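Local coordinates for surface glycan binding protein B (Bacteroides ovatus, PDB 6E57) that binds mixed-linkage beta-glucan at the bacterial cell surface, probably helping this gut symbiont to capture cereal glucan for uptake, at residues 335-338 against 339-342. Numbering follows the deposited sequence.
Sequences LIPM and DVFA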
ATOM      1  N   LEU A 335      -6.694  28.388 -26.703  1.00 35.04           N
ATOM      2  CA  LEU A 335      -5.370  28.988 -26.420  1.00 36.19           C
ATOM      3  C   LEU A 335      -4.210  27.987 -26.547  1.00 34.59           C
ATOM      4  O   LEU A 335      -3.061  28.415 -26.586  1.00 37.89           O
ATOM      5  CB  LEU A 335      -5.381  29.658 -25.040  1.00 34.07           C
ATOM      6  CG  LEU A 335      -6.341  30.843 -24.891  1.00 33.30           C
ATOM      7  CD1 LEU A 335      -6.115  31.568 -23.573  1.00 34.25           C
ATOM      8  CD2 LEU A 335      -6.205  31.819 -26.049  1.00 31.61           C
ATOM      9  N   ILE A 336      -4.483  26.681 -26.623  1.00 31.88           N
ATOM     10  CA  ILE A 336      -3.480  25.736 -27.109  1.00 32.21           C
ATOM     11  C   ILE A 336      -3.952  25.218 -28.462  1.00 31.73           C
ATOM     12  O   ILE A 336      -4.952  24.510 -28.541  1.00 28.73           O
ATOM     13  CB  ILE A 336      -3.206  24.595 -26.112  1.00 32.29           C
ATOM     14  CG1 ILE A 336      -2.761  25.127 -24.748  1.00 32.33           C
ATOM     15  CG2 ILE A 336      -2.187  23.622 -26.689  1.00 33.89           C
ATOM     16  CD1 ILE A 336      -2.577  24.051 -23.706  1.00 33.08           C
ATOM     17  N   PRO A 337      -3.267  25.582 -29.568  1.00 32.61           N
ATOM     18  CA  PRO A 337      -3.714  25.195 -30.906  1.00 34.04           C
ATOM     19  C   PRO A 337      -3.560  23.690 -31.180  1.00 34.46           C
ATOM     20  O   PRO A 337      -2.784  23.007 -30.514  1.00 34.57           O
ATOM     21  CB  PRO A 337      -2.841  26.043 -31.847  1.00 34.23           C
ATOM     22  CG  PRO A 337      -1.618  26.409 -31.037  1.00 34.08           C
ATOM     23  CD  PRO A 337      -2.057  26.418 -29.589  1.00 33.15           C
ATOM     24  N   MET A 338      -4.311  23.206 -32.177  1.00 36.06           N
ATOM     25  CA  MET A 338      -4.408  21.785 -32.532  1.00 36.96           C
ATOM     26  C   MET A 338      -3.032  21.195 -32.881  1.00 37.90           C
ATOM     27  O   MET A 338      -2.769  20.026 -32.569  1.00 35.76           O
ATOM     28  CB  MET A 338      -5.333  21.591 -33.737  1.00 37.04           C
ATOM     29  CG  MET A 338      -6.790  21.849 -33.428  1.00 37.68           C
ATOM     30  SD  MET A 338      -7.860  21.640 -34.872  1.00 38.50           S
ATOM     31  CE  MET A 338      -7.710  19.875 -35.147  1.00 37.42           C
ATOM     32  N   ASP A 339      -2.177  21.987 -33.540  1.00 38.22           N
ATOM     33  CA  ASP A 339      -0.898  21.489 -34.064  1.00 39.92           C
ATOM     34  C   ASP A 339       0.023  21.066 -32.908  1.00 38.37           C
ATOM     35  O   ASP A 339       0.873  20.200 -33.100  1.00 41.47           O
ATOM     36  CB  ASP A 339      -0.242  22.476 -35.039  1.00 43.67           C
ATOM     37  CG  ASP A 339       0.099  23.850 -34.481  1.00 45.61           C
ATOM     38  OD1 ASP A 339      -0.094  24.066 -33.266  1.00 51.58           O
ATOM     39  OD2 ASP A 339       0.549  24.700 -35.275  1.00 48.77           O
ATOM     40  N   VAL A 340      -0.158  21.659 -31.721  1.00 35.44           N
ATOM     41  CA  VAL A 340       0.596  21.270 -30.520  1.00 36.25           C
ATOM     42  C   VAL A 340       0.176  19.856 -30.097  1.00 36.56           C
ATOM     43  O   VAL A 340       1.022  19.012 -29.815  1.00 39.38           O
ATOM     44  CB  VAL A 340       0.403  22.272 -29.365  1.00 35.77           C
ATOM     45  CG1 VAL A 340       1.000  21.755 -28.065  1.00 36.07           C
ATOM     46  CG2 VAL A 340       0.967  23.646 -29.699  1.00 35.77           C
ATOM     47  N   PHE A 341      -1.136  19.615 -30.054  1.00 35.52           N
ATOM     48  CA  PHE A 341      -1.691  18.322 -29.644  1.00 35.38           C
ATOM     49  C   PHE A 341      -1.386  17.240 -30.690  1.00 35.40           C
ATOM     50  O   PHE A 341      -1.246  16.072 -30.341  1.00 35.20           O
ATOM     51  CB  PHE A 341      -3.192  18.444 -29.367  1.00 35.52           C
ATOM     52  CG  PHE A 341      -3.511  18.942 -27.981  1.00 35.55           C
ATOM     53  CD1 PHE A 341      -3.642  18.053 -26.925  1.00 36.02           C
ATOM     54  CD2 PHE A 341      -3.653  20.298 -27.727  1.00 33.97           C
ATOM     55  CE1 PHE A 341      -3.926  18.508 -25.647  1.00 35.80           C
ATOM     56  CE2 PHE A 341      -3.934  20.751 -26.447  1.00 34.54           C
ATOM     57  CZ  PHE A 341      -4.071  19.855 -25.411  1.00 35.77           C
ATOM     58  N   ALA A 342      -1.272  17.634 -31.962  1.00 33.82           N
ATOM     59  CA  ALA A 342      -0.956  16.697 -33.043  1.00 34.66           C
ATOM     60  C   ALA A 342       0.425  16.060 -32.818  1.00 35.31           C
ATOM     61  O   ALA A 342       0.674  14.940 -33.253  1.00 36.23           O
ATOM     62  CB  ALA A 342      -1.030  17.407 -34.373  1.00 34.59           C
TER
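Met-338 O takes two hydrogen bonds: one from Ala-342 N at 2.9 Å, the i to i+4 bond of a helix, and one from the side-chain amide of Gln-400 in helix 393-401. That second donor fastens the first turn of the short helix 338-343 to its neighbour. Pro-337 O receives Val-340 N at 3.2 Å, a bent bond (N-H...O 142°) with the donor well above the carbonyl plane, closing a turn just where the loop passes into the helix. The same carbonyl oxygen lies at the edge of the Phe-341 ring, near its plane.

The apolar side chains of the same turn close up on one another. With chi1 at -57°, CG1 of Ile-336 lies beside the backbone N and CG2 anti to that N, which carries CG2 to Phe-341 CE2 at 3.4 Å, the two side chains crossing at about a right angle. Ile-336 CG2 also meets Val-340 CG1 at 3.9 Å. Val-340 CG2 turns instead to Pro-337 CG, at 4.0 Å, and OD1 of Asp-339 lies 3.6 Å from that same ring carbon. Ile-336 and Val-340 also rest on Leu-313 of strand 299-315, while Phe-341 stacks on Phe-405 and touches Ile-399. An alanine in place of Phe-341 would probably open a gap beside Ile-336 CG2 and leave Phe-405 without its stacking partner. The Met-338 side chain is about 9 Å from a bound glucose unit, so the turn flanks the glycan site, its helix start pinned by backbone bonds, the Gln-400 amide and apolar packing.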